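Local coordinates for DNA repair protein rhp9/CRB2 (Schizosaccharomyces pombe, PDB 2FHD) that probably reads a methylation mark on histone H4 through its tandem Tudor domains, as part of the DNA repair response, at residues N103-L108 with E114-I119; T85-N90 with I96-L101; T27-V32 with A49-V54; K77-V82 with A125-R130. One frame throughout, in Å; residues are numbered along the deposited sequence.

In the fold
Contact 3 comes first along the chain and lies in the first Tudor domain, in the sheet that holds strands 23-32 and 51-55. The other three belong to the second domain and its end: contact 4 opens at K77, contacts 2 and 1 follow in turn, and R130 closes it. Contacts 1, 2 and 4 all reach the second five-stranded sheet, where strands 80-86 and 105-110 are neighbours. The centres of contacts 1 and 2 are about 10 Å apart, and S88 OG probably bonds D104 OD2 between them. The centre of contact 3 lies about 21 to 25 Å from the other centres, without touch, consistent with two separately built SH3-like barrels arranged in tandem.

Contact 1 (N103-L108 with E114-I119); sequences NDMVIL and EVTVPI
The beta hairpin of strands 105-110 and 113-118 pairs V106 with V117 and L108 with V115 as hydrogen-bonded antiparallel pairs, the N-to-C directions of segments 105-108 and 114-118 lying 152° apart. V106 N gives its hydrogen to V117 O at 2.7 Å, and L108 N does the same to V115 O at 2.9 Å; both bonds are almost straight, and each is returned from the opposite strand. Beyond the strand, I119 N meets D104 O at 3.0 Å from above the carbonyl plane, 46° out of it, and so prolongs the ladder past P118.

One face is apolar. V106 and V117 lie side by side, CG1 to CG1 at 3.9 Å, because V106 holds CG1 between its backbone N and carbonyl carbon (chi1 61°), on the side of the partner strand. L108 CD1 comes in obliquely to the same V117 CG1 at 4.1 Å. On the other face I107 CG1 lies 3.6 Å from T116 OG1.

I119 closes the end, with CD1 at 4.0 Å from V106 CB and CG2 at 3.5 Å from N103 O. With I119 cut back to alanine, a gap beside V106 is likely to open and the N103 carbonyl would probably lose the methyl group lying against it, although the backbone bond to D104 could remain.

At the start of the strand, D104 and M105 both face F86 in a classic beta bulge. Strand 105-110 lies between its hairpin partner and strand 80-86 in the sheet, while L108 and V117 face strand 69-72 and I119 packs on F62 and L64.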
loop_
_atom_site.group_PDB
_atom_site.type_symbol
_atom_site.label_atom_id
_atom_site.label_comp_id
_atom_site.label_asym_id
_atom_site.label_seq_id
_atom_site.Cartn_x
_atom_site.Cartn_y
_atom_site.Cartn_z
ATOM N N ASN A 103 -6.984 -3.431 26.614
ATOM C CA ASN A 103 -8.379 -3.660 26.803
ATOM C C ASN A 103 -9.112 -3.851 25.513
ATOM O O ASN A 103 -8.782 -3.365 24.460
ATOM C CB ASN A 103 -9.109 -2.554 27.633
ATOM C CG ASN A 103 -8.416 -2.271 28.940
ATOM O OD1 ASN A 103 -8.237 -3.184 29.752
ATOM N ND2 ASN A 103 -7.970 -1.005 29.137
ATOM N N ASP A 104 -10.262 -4.398 25.718
ATOM C CA ASP A 104 -11.079 -5.044 24.772
ATOM C C ASP A 104 -12.511 -4.523 24.790
ATOM O O ASP A 104 -13.215 -4.553 23.783
ATOM C CB ASP A 104 -11.188 -6.404 25.519
ATOM C CG ASP A 104 -11.582 -7.346 24.686
ATOM O OD1 ASP A 104 -11.350 -6.945 23.499
ATOM O OD2 ASP A 104 -12.150 -8.302 25.135
HETATM N N MSE A 105 -12.981 -4.203 26.007
HETATM C CA MSE A 105 -14.403 -3.904 26.276
HETATM C C MSE A 105 -14.481 -2.564 26.969
HETATM O O MSE A 105 -13.614 -2.179 27.745
HETATM C CB MSE A 105 -15.079 -4.953 27.203
HETATM C CG MSE A 105 -15.101 -6.379 26.603
HETATM SE SE MSE A 105 -16.425 -6.413 25.161
HETATM C CE MSE A 105 -15.388 -7.376 23.578
ATOM N N VAL A 106 -15.563 -1.858 26.714
ATOM C CA VAL A 106 -15.816 -0.685 27.514
ATOM C C VAL A 106 -17.281 -0.631 27.980
ATOM O O VAL A 106 -18.200 -0.932 27.216
ATOM C CB VAL A 106 -15.379 0.604 26.736
ATOM C CG1 VAL A 106 -16.147 0.729 25.475
ATOM C CG2 VAL A 106 -15.503 1.854 27.641
ATOM N N ILE A 107 -17.479 -0.232 29.214
ATOM C CA ILE A 107 -18.801 0.100 29.727
ATOM C C ILE A 107 -19.075 1.645 29.636
ATOM O O ILE A 107 -18.290 2.495 30.119
ATOM C CB ILE A 107 -18.930 -0.387 31.215
ATOM C CG1 ILE A 107 -18.553 -1.851 31.362
ATOM C CG2 ILE A 107 -20.346 -0.044 31.799
ATOM C CD1 ILE A 107 -18.309 -2.232 32.906
ATOM N N LEU A 108 -20.195 1.969 29.000
ATOM C CA LEU A 108 -20.677 3.305 28.650
ATOM C C LEU A 108 -21.987 3.602 29.364
ATOM O O LEU A 108 -22.810 2.705 29.501
ATOM C CB LEU A 108 -20.965 3.324 27.183
ATOM C CG LEU A 108 -19.716 3.149 26.330
ATOM C CD1 LEU A 108 -20.062 3.277 24.848
ATOM C CD2 LEU A 108 -18.639 4.178 26.742
ATOM N N GLU A 114 -26.306 1.759 31.714
ATOM C CA GLU A 114 -25.009 1.273 31.272
ATOM C C GLU A 114 -25.203 0.186 30.244
ATOM O O GLU A 114 -26.191 -0.612 30.332
ATOM C CB GLU A 114 -24.213 0.716 32.454
ATOM C CG GLU A 114 -24.053 1.743 33.535
ATOM C CD GLU A 114 -23.166 1.310 34.626
ATOM O OE1 GLU A 114 -23.171 0.146 35.007
ATOM O OE2 GLU A 114 -22.428 2.139 35.151
ATOM N N VAL A 115 -24.251 0.155 29.305
ATOM C CA VAL A 115 -24.160 -0.823 28.253
ATOM C C VAL A 115 -22.717 -1.176 28.153
ATOM O O VAL A 115 -21.852 -0.290 28.258
ATOM C CB VAL A 115 -24.533 -0.205 26.857
ATOM C CG1 VAL A 115 -24.562 -1.310 25.746
ATOM C CG2 VAL A 115 -25.826 0.321 26.889
ATOM N N THR A 116 -22.440 -2.444 27.857
ATOM C CA THR A 116 -21.076 -2.933 27.646
ATOM C C THR A 116 -20.867 -3.124 26.148
ATOM O O THR A 116 -21.712 -3.719 25.506
ATOM C CB THR A 116 -20.851 -4.238 28.344
ATOM O OG1 THR A 116 -20.945 -4.018 29.737
ATOM C CG2 THR A 116 -19.469 -4.803 28.034
ATOM N N VAL A 117 -19.776 -2.590 25.593
ATOM C CA VAL A 117 -19.591 -2.589 24.144
ATOM C C VAL A 117 -18.087 -2.874 23.833
ATOM O O VAL A 117 -17.234 -2.650 24.709
ATOM C CB VAL A 117 -20.092 -1.198 23.697
ATOM C CG1 VAL A 117 -19.028 -0.310 23.096
ATOM C CG2 VAL A 117 -21.516 -1.213 23.015
ATOM N N PRO A 118 -17.765 -3.425 22.643
ATOM C CA PRO A 118 -16.342 -3.554 22.300
ATOM C C PRO A 118 -15.690 -2.186 22.141
ATOM O O PRO A 118 -16.303 -1.281 21.582
ATOM C CB PRO A 118 -16.338 -4.290 20.962
ATOM C CG PRO A 118 -17.715 -5.046 20.918
ATOM C CD PRO A 118 -18.644 -3.969 21.578
ATOM N N ILE A 119 -14.477 -2.039 22.671
ATOM C CA ILE A 119 -13.667 -0.820 22.642
ATOM C C ILE A 119 -13.436 -0.400 21.128
ATOM O O ILE A 119 -13.411 0.828 20.798
ATOM C CB ILE A 119 -12.335 -1.174 23.455
ATOM C CG1 ILE A 119 -11.943 -0.220 24.626
ATOM C CG2 ILE A 119 -11.229 -1.620 22.583
ATOM C CD1 ILE A 119 -12.161 1.076 24.330
#

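Contact 2 (T85-N90 with I96-L101); sequences TFRSTN and IAVDAL
R87 swings its guanidinium across V98, where NH2 lies 4.2 Å from CG1 in an oblique approach. The side chain leaves with CG anti to the backbone N (chi1 -167°) and bends at its third torsion, which carries the charged end away from strand 80-86 and over the loop. V98 presents its CG1 branch to it, and no hydrogen bond links the two segments, so this meeting rests on van der Waals contact.

The guanidinium is held by carbonyl groups instead. NH1 donates to T89 O at 2.9 Å, with an angle of 145° at the hydrogen, and the acceptor lies somewhat out of the guanidinium plane. E91 O takes a further bond from NH1, and N102 O one from NE, so two loop stretches are gripped by a single side chain. A leucine in its place would probably leave the carbonyls of T89, E91 and N102 without this donor and set the loop free to shift.

A second, looser approach puts T85 CG2 4.5 Å from D99 OD2. The D99 carboxylate has work of its own: OD1 receives L101 N at 3.0 Å from above its plane, 66° out of it, and also N103 N. Acceptance from the backbone two residues on defines an Asx turn, which here bends the chain as it returns toward strand 105-110 of the second Tudor domain.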
loop_
_atom_site.group_PDB
_atom_site.type_symbol
_atom_site.label_atom_id
_atom_site.label_comp_id
_atom_site.label_asym_id
_atom_site.label_seq_id
_atom_site.Cartn_x
_atom_site.Cartn_y
_atom_site.Cartn_z
ATOM N N THR A 85 -12.990 0.501 31.361
ATOM C CA THR A 85 -12.539 -0.380 30.278
ATOM C C THR A 85 -11.927 -1.625 30.978
ATOM O O THR A 85 -11.415 -1.526 32.133
ATOM C CB THR A 85 -11.406 0.298 29.481
ATOM O OG1 THR A 85 -10.447 0.694 30.455
ATOM C CG2 THR A 85 -11.871 1.583 28.705
ATOM N N PHE A 86 -11.999 -2.777 30.307
ATOM C CA PHE A 86 -11.448 -3.972 30.828
ATOM C C PHE A 86 -11.076 -4.920 29.711
ATOM O O PHE A 86 -11.479 -4.707 28.578
ATOM C CB PHE A 86 -12.419 -4.594 31.880
ATOM C CG PHE A 86 -13.718 -5.103 31.316
ATOM C CD1 PHE A 86 -14.820 -4.278 31.228
ATOM C CD2 PHE A 86 -13.855 -6.437 30.906
ATOM C CE1 PHE A 86 -16.045 -4.754 30.767
ATOM C CE2 PHE A 86 -15.096 -6.932 30.439
ATOM C CZ PHE A 86 -16.212 -6.052 30.336
ATOM N N ARG A 87 -10.272 -5.947 30.031
ATOM C CA ARG A 87 -10.006 -7.047 29.124
ATOM C C ARG A 87 -10.865 -8.334 29.421
ATOM O O ARG A 87 -10.785 -8.950 30.492
ATOM C CB ARG A 87 -8.485 -7.332 29.088
ATOM C CG ARG A 87 -8.072 -8.245 27.937
ATOM C CD ARG A 87 -6.609 -8.667 28.019
ATOM N NE ARG A 87 -6.121 -8.439 26.665
ATOM C CZ ARG A 87 -6.041 -9.346 25.689
ATOM N NH1 ARG A 87 -6.313 -10.649 25.908
ATOM N NH2 ARG A 87 -5.597 -8.941 24.500
ATOM N N SER A 88 -11.678 -8.727 28.453
ATOM C CA SER A 88 -12.646 -9.783 28.662
ATOM C C SER A 88 -12.027 -11.162 28.563
ATOM O O SER A 88 -12.680 -12.154 28.824
ATOM C CB SER A 88 -13.783 -9.729 27.630
ATOM O OG SER A 88 -13.300 -10.194 26.377
ATOM N N THR A 89 -10.785 -11.260 28.146
ATOM C CA THR A 89 -10.279 -12.571 27.836
ATOM C C THR A 89 -8.792 -12.629 27.940
ATOM O O THR A 89 -8.109 -11.606 27.953
ATOM C CB THR A 89 -10.650 -13.006 26.425
ATOM O OG1 THR A 89 -10.215 -14.360 26.263
ATOM C CG2 THR A 89 -9.912 -12.118 25.428
ATOM N N ASN A 90 -8.286 -13.849 28.038
ATOM C CA ASN A 90 -6.865 -13.982 28.165
ATOM C C ASN A 90 -6.197 -14.434 26.860
ATOM O O ASN A 90 -4.980 -14.335 26.739
ATOM C CB ASN A 90 -6.442 -14.706 29.446
ATOM C CG ASN A 90 -6.811 -16.160 29.461
ATOM O OD1 ASN A 90 -6.262 -16.885 30.272
ATOM N ND2 ASN A 90 -7.750 -16.606 28.600
ATOM N N ILE A 96 -6.943 -4.534 15.998
ATOM C CA ILE A 96 -8.165 -3.733 15.848
ATOM C C ILE A 96 -9.175 -3.912 17.032
ATOM O O ILE A 96 -10.037 -3.093 17.213
ATOM C CB ILE A 96 -8.817 -3.875 14.418
ATOM C CG1 ILE A 96 -9.184 -5.307 14.074
ATOM C CG2 ILE A 96 -7.811 -3.565 13.278
ATOM C CD1 ILE A 96 -9.571 -5.392 12.582
ATOM N N ALA A 97 -8.995 -4.931 17.866
ATOM C CA ALA A 97 -9.934 -5.278 18.954
ATOM C C ALA A 97 -9.569 -4.555 20.254
ATOM O O ALA A 97 -10.435 -4.403 21.083
ATOM C CB ALA A 97 -9.982 -6.832 19.201
ATOM N N VAL A 98 -8.313 -4.067 20.402
ATOM C CA VAL A 98 -7.818 -3.497 21.684
ATOM C C VAL A 98 -7.487 -1.993 21.644
ATOM O O VAL A 98 -7.411 -1.400 20.588
ATOM C CB VAL A 98 -6.603 -4.278 22.158
ATOM C CG1 VAL A 98 -6.969 -5.700 22.256
ATOM C CG2 VAL A 98 -5.371 -4.132 21.156
ATOM N N ASP A 99 -7.280 -1.370 22.805
ATOM C CA ASP A 99 -6.778 -0.020 22.912
ATOM C C ASP A 99 -5.323 -0.103 23.398
ATOM O O ASP A 99 -4.722 -1.205 23.414
ATOM C CB ASP A 99 -7.669 0.762 23.882
ATOM C CG ASP A 99 -7.561 0.268 25.366
ATOM O OD1 ASP A 99 -6.835 -0.735 25.682
ATOM O OD2 ASP A 99 -8.174 0.939 26.233
ATOM N N ALA A 100 -4.766 1.025 23.850
ATOM C CA ALA A 100 -3.355 1.121 24.159
ATOM C C ALA A 100 -2.969 0.367 25.434
ATOM O O ALA A 100 -1.783 0.209 25.738
ATOM C CB ALA A 100 -2.899 2.573 24.248
ATOM N N LEU A 101 -3.941 -0.066 26.210
ATOM C CA LEU A 101 -3.581 -0.847 27.410
ATOM C C LEU A 101 -4.004 -2.321 27.230
ATOM O O LEU A 101 -3.996 -3.117 28.168
ATOM C CB LEU A 101 -4.308 -0.270 28.620
ATOM C CG LEU A 101 -4.088 1.194 28.987
ATOM C CD1 LEU A 101 -5.182 1.467 29.959
ATOM C CD2 LEU A 101 -2.660 1.313 29.624
#

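Contact 3 (T27-V32 with A49-V54); sequences TLVAPV and ATMSTV
T53, whose carbonyl O accepts a hydrogen bond from K17 NZ, turns its methyl group toward V32. T53 CG2 stands 3.9 Å from V32 CG2 and 4.1 Å from V32 CG1, the two side chains reaching for each other tip to tip. With CG2 anti to the backbone N and OG1 beside it (chi1 -61°), T53 offers carbon, not its hydroxyl, to the valine; the methyl sits against the end of that side chain, almost equally far from both branches.

The second point of touch lies farther back along both strands. M51, modelled as selenomethionine, is bent at its second and third torsions, so that SE arrives 4.2 Å from V29 CG2 although its CB does not point there.

The backbones stay well apart: V32 CA and T53 CA are 7.7 Å from each other, and V29 CA and M51 CA 8.9 Å. This spacing fits the order of the sheet, in which strand 41-46 lies between strands 23-32 and 51-55 and pairs antiparallel with both; the touching parts therefore run roughly the same way, 33° apart. V29 and A30 both face K43 of that middle strand, a classic beta bulge, and M51 packs on K43 and Q45. Y19 of a third subunit lies on both V32 and T53.

No hydrogen bond crosses between the two strands: their direct meeting is apolar, between methyl groups and selenium, while the backbone bonds of strand 23-32 to the middle strand are made with K43, Q45 and M41.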
loop_
_atom_site.group_PDB
_atom_site.type_symbol
_atom_site.label_atom_id
_atom_site.label_comp_id
_atom_site.label_asym_id
_atom_site.label_seq_id
_atom_site.Cartn_x
_atom_site.Cartn_y
_atom_site.Cartn_z
ATOM N N THR A 27 -3.818 2.422 14.522
ATOM C CA THR A 27 -2.473 2.082 14.952
ATOM C C THR A 27 -1.465 3.141 14.463
ATOM O O THR A 27 -1.451 3.530 13.282
ATOM C CB THR A 27 -2.179 0.729 14.343
ATOM O OG1 THR A 27 -3.140 -0.196 14.882
ATOM C CG2 THR A 27 -0.756 0.200 14.693
ATOM N N LEU A 28 -0.673 3.676 15.388
ATOM C CA LEU A 28 0.495 4.495 15.045
ATOM C C LEU A 28 1.569 3.606 14.335
ATOM O O LEU A 28 2.112 2.660 14.931
ATOM C CB LEU A 28 1.087 5.168 16.300
ATOM C CG LEU A 28 2.312 6.103 16.145
ATOM C CD1 LEU A 28 2.120 7.024 14.959
ATOM C CD2 LEU A 28 2.711 6.884 17.428
ATOM N N VAL A 29 1.827 3.929 13.077
ATOM C CA VAL A 29 2.614 3.116 12.200
ATOM C C VAL A 29 4.095 3.607 12.192
ATOM O O VAL A 29 5.040 2.799 12.299
ATOM C CB VAL A 29 1.966 3.100 10.740
ATOM C CG1 VAL A 29 2.908 2.444 9.770
ATOM C CG2 VAL A 29 0.700 2.338 10.684
ATOM N N ALA A 30 4.302 4.927 12.152
ATOM C CA ALA A 30 5.613 5.505 12.003
ATOM C C ALA A 30 5.525 7.029 12.146
ATOM O O ALA A 30 4.537 7.631 11.690
ATOM C CB ALA A 30 6.154 5.167 10.618
ATOM N N PRO A 31 6.620 7.670 12.658
ATOM C CA PRO A 31 6.787 9.116 12.569
ATOM C C PRO A 31 7.064 9.481 11.101
ATOM O O PRO A 31 7.618 8.681 10.311
ATOM C CB PRO A 31 8.007 9.377 13.463
ATOM C CG PRO A 31 8.888 8.055 13.287
ATOM C CD PRO A 31 7.813 6.974 13.253
ATOM N N VAL A 32 6.658 10.675 10.714
ATOM C CA VAL A 32 6.863 11.174 9.374
ATOM C C VAL A 32 7.619 12.532 9.484
ATOM O O VAL A 32 7.246 13.449 10.294
ATOM C CB VAL A 32 5.487 11.415 8.660
ATOM C CG1 VAL A 32 5.632 11.922 7.201
ATOM C CG2 VAL A 32 4.668 10.123 8.638
ATOM N N ALA A 49 -7.889 -0.631 7.500
ATOM C CA ALA A 49 -6.593 -0.527 6.847
ATOM C C ALA A 49 -6.257 0.743 6.072
ATOM O O ALA A 49 -5.177 0.857 5.585
ATOM C CB ALA A 49 -6.150 -1.868 6.074
ATOM N N THR A 50 -7.153 1.695 5.965
ATOM C CA THR A 50 -6.806 3.030 5.458
ATOM C C THR A 50 -5.695 3.687 6.280
ATOM O O THR A 50 -5.712 3.669 7.532
ATOM C CB THR A 50 -8.004 3.955 5.499
ATOM O OG1 THR A 50 -8.995 3.401 4.641
ATOM C CG2 THR A 50 -7.650 5.363 4.916
HETATM N N MSE A 51 -4.795 4.320 5.549
HETATM C CA MSE A 51 -3.561 4.890 6.007
HETATM C C MSE A 51 -3.712 6.429 5.951
HETATM O O MSE A 51 -4.259 6.977 4.980
HETATM C CB MSE A 51 -2.520 4.472 4.953
HETATM C CG MSE A 51 -1.203 4.026 5.336
HETATM SE SE MSE A 51 -0.948 2.765 6.802
HETATM C CE MSE A 51 -0.205 0.982 5.857
ATOM N N SER A 52 -3.193 7.146 6.944
ATOM C CA SER A 52 -3.277 8.587 6.902
ATOM C C SER A 52 -2.128 9.230 7.669
ATOM O O SER A 52 -1.581 8.631 8.568
ATOM C CB SER A 52 -4.607 8.994 7.513
ATOM O OG SER A 52 -4.793 10.361 7.348
ATOM N N THR A 53 -1.738 10.435 7.296
ATOM C CA THR A 53 -0.678 11.182 7.986
ATOM C C THR A 53 -1.266 12.401 8.730
ATOM O O THR A 53 -1.972 13.180 8.089
ATOM C CB THR A 53 0.379 11.654 6.978
ATOM O OG1 THR A 53 0.914 10.479 6.382
ATOM C CG2 THR A 53 1.612 12.356 7.712
ATOM N N VAL A 54 -1.032 12.545 10.034
ATOM C CA VAL A 54 -1.760 13.552 10.816
ATOM C C VAL A 54 -0.746 14.325 11.612
ATOM O O VAL A 54 0.365 13.822 11.848
ATOM C CB VAL A 54 -2.818 12.903 11.839
ATOM C CG1 VAL A 54 -3.923 12.200 11.086
ATOM C CG2 VAL A 54 -2.159 11.979 12.900
#

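Contact 4 (K77-V82 with A125-R130); sequences KIKHTV and APVNIR. With PO4 (phosphate ion), chain K.
K79 reaches across from the chain leading into strand 80-86 in the second Tudor domain to the short helix 126-129 that follows the barrel's last strand, 122-123. It meets A125, V127 and N128 with its far end.

The van der Waals approaches are loose. The ammonium end, K79 NZ, lies 4.2 Å from A125 CB and 4.3 Å from V127 CG2. The lysine gets there because its chain is extended beyond CG, CG itself being anti to the carbonyl carbon (chi1 -76°).

Among the polar side-chain links, K79 and N128 come from opposite directions. NZ donates to L75 O and T73 O of a fourth subunit, so the ammonium end, lying beside the helix, is bonded to the neighbouring subunit. K79 O accepts from H110 ND1. R130 also turns to that neighbour, making cation-pi contacts with its Y24 and F16.

Backbone bonds build the helical turn. I129 N donates to A125 O at 3.0 Å, A125 occupying the N-cap position just ahead of the helix.

The last kind is a backbone N-H hydrogen bond to a phosphate ion, probably derived from the crystallisation liquor. The ion sits over the backbone of K79, not at its ammonium, and G76 N of the fourth subunit also holds it. K79 CB is 3.5 Å from phosphate O1, and K79 N donates to that same O1 at 2.9 Å, with an angle of 158° at the hydrogen.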
loop_
_atom_site.group_PDB
_atom_site.type_symbol
_atom_site.label_atom_id
_atom_site.label_comp_id
_atom_site.label_asym_id
_atom_site.label_seq_id
_atom_site.Cartn_x
_atom_site.Cartn_y
_atom_site.Cartn_z
ATOM N N LYS A 77 -25.808 7.820 17.399
ATOM C CA LYS A 77 -25.066 9.074 17.651
ATOM C C LYS A 77 -25.212 9.518 19.122
ATOM O O LYS A 77 -24.829 10.630 19.476
ATOM C CB LYS A 77 -25.570 10.187 16.718
ATOM C CG LYS A 77 -24.725 10.468 15.506
ATOM C CD LYS A 77 -25.366 10.153 14.160
ATOM C CE LYS A 77 -26.771 10.790 13.962
ATOM N NZ LYS A 77 -26.663 12.245 13.618
ATOM N N ILE A 78 -25.735 8.632 19.963
ATOM C CA ILE A 78 -26.028 8.919 21.342
ATOM C C ILE A 78 -24.715 9.003 22.113
ATOM O O ILE A 78 -23.934 8.070 22.129
ATOM C CB ILE A 78 -26.844 7.762 21.952
ATOM C CG1 ILE A 78 -28.118 7.481 21.149
ATOM C CG2 ILE A 78 -27.198 8.098 23.362
ATOM C CD1 ILE A 78 -28.910 6.169 21.640
ATOM N N LYS A 79 -24.462 10.139 22.711
ATOM C CA LYS A 79 -23.257 10.345 23.470
ATOM C C LYS A 79 -23.338 9.640 24.826
ATOM O O LYS A 79 -24.387 9.672 25.447
ATOM C CB LYS A 79 -22.991 11.864 23.616
ATOM C CG LYS A 79 -22.451 12.455 22.359
ATOM C CD LYS A 79 -21.845 13.822 22.541
ATOM C CE LYS A 79 -21.386 14.297 21.204
ATOM N NZ LYS A 79 -20.779 15.667 21.224
ATOM N N HIS A 80 -22.233 9.035 25.277
ATOM C CA HIS A 80 -22.176 8.270 26.505
ATOM C C HIS A 80 -20.985 8.726 27.303
ATOM O O HIS A 80 -20.138 9.288 26.750
ATOM C CB HIS A 80 -22.026 6.759 26.146
ATOM C CG HIS A 80 -23.286 6.158 25.625
ATOM N ND1 HIS A 80 -24.096 5.352 26.394
ATOM C CD2 HIS A 80 -23.911 6.282 24.428
ATOM C CE1 HIS A 80 -25.141 4.961 25.681
ATOM N NE2 HIS A 80 -25.071 5.536 24.494
ATOM N N THR A 81 -20.887 8.453 28.585
ATOM C CA THR A 81 -19.648 8.651 29.301
ATOM C C THR A 81 -19.037 7.250 29.599
ATOM O O THR A 81 -19.735 6.227 29.740
ATOM C CB THR A 81 -19.824 9.505 30.619
ATOM O OG1 THR A 81 -20.766 8.830 31.469
ATOM C CG2 THR A 81 -20.467 10.787 30.303
ATOM N N VAL A 82 -17.720 7.217 29.668
ATOM C CA VAL A 82 -17.037 6.060 29.951
ATOM C C VAL A 82 -17.173 5.735 31.429
ATOM O O VAL A 82 -17.003 6.564 32.336
ATOM C CB VAL A 82 -15.574 6.202 29.510
ATOM C CG1 VAL A 82 -14.744 5.010 30.013
ATOM C CG2 VAL A 82 -15.481 6.403 27.923
ATOM N N ALA A 125 -16.010 12.717 19.060
ATOM C CA ALA A 125 -16.126 13.995 18.471
ATOM C C ALA A 125 -14.889 14.816 18.818
ATOM O O ALA A 125 -14.451 14.847 19.975
ATOM C CB ALA A 125 -17.363 14.675 18.943
ATOM N N PRO A 126 -14.343 15.513 17.821
ATOM C CA PRO A 126 -13.278 16.458 18.159
ATOM C C PRO A 126 -13.589 17.402 19.364
ATOM O O PRO A 126 -12.658 17.698 20.131
ATOM C CB PRO A 126 -13.096 17.263 16.826
ATOM C CG PRO A 126 -13.534 16.296 15.758
ATOM C CD PRO A 126 -14.688 15.536 16.369
ATOM N N VAL A 127 -14.838 17.915 19.532
ATOM C CA VAL A 127 -15.100 18.776 20.726
ATOM C C VAL A 127 -14.960 18.016 22.028
ATOM O O VAL A 127 -14.647 18.557 23.062
ATOM C CB VAL A 127 -16.502 19.525 20.765
ATOM C CG1 VAL A 127 -16.544 20.708 19.861
ATOM C CG2 VAL A 127 -17.673 18.612 20.584
ATOM N N ASN A 128 -15.187 16.718 21.982
ATOM C CA ASN A 128 -15.015 15.917 23.172
ATOM C C ASN A 128 -13.580 15.581 23.431
ATOM O O ASN A 128 -13.163 15.557 24.558
ATOM C CB ASN A 128 -15.889 14.713 23.047
ATOM C CG ASN A 128 -17.334 15.092 23.219
ATOM O OD1 ASN A 128 -17.710 15.663 24.263
ATOM N ND2 ASN A 128 -18.130 14.876 22.206
ATOM N N ILE A 129 -12.811 15.389 22.367
ATOM C CA ILE A 129 -11.391 15.127 22.458
ATOM C C ILE A 129 -10.589 16.308 23.093
ATOM O O ILE A 129 -9.543 16.082 23.706
ATOM C CB ILE A 129 -10.764 14.726 21.030
ATOM C CG1 ILE A 129 -11.051 13.263 20.722
ATOM C CG2 ILE A 129 -9.225 15.002 21.033
ATOM C CD1 ILE A 129 -10.173 12.264 21.608
ATOM N N ARG A 130 -11.072 17.542 22.957
ATOM C CA ARG A 130 -10.317 18.668 23.508
ATOM C C ARG A 130 -10.245 18.618 25.031
ATOM O O ARG A 130 -9.322 19.186 25.679
ATOM C CB ARG A 130 -10.720 20.055 22.910
ATOM C CG ARG A 130 -12.125 20.465 23.072
ATOM C CD ARG A 130 -12.354 21.928 22.560
ATOM N NE ARG A 130 -12.236 22.923 23.663
ATOM C CZ ARG A 130 -11.334 23.873 23.619
ATOM N NH1 ARG A 130 -10.570 23.890 22.539
ATOM N NH2 ARG A 130 -11.176 24.764 24.614
HETATM P P PO4 K . -27.028 13.009 22.866
HETATM O O1 PO4 K . -25.968 12.524 21.911
HETATM O O2 PO4 K . -27.433 14.418 22.411
HETATM O O3 PO4 K . -28.265 12.114 22.760
HETATM O O4 PO4 K . -26.541 12.943 24.324
#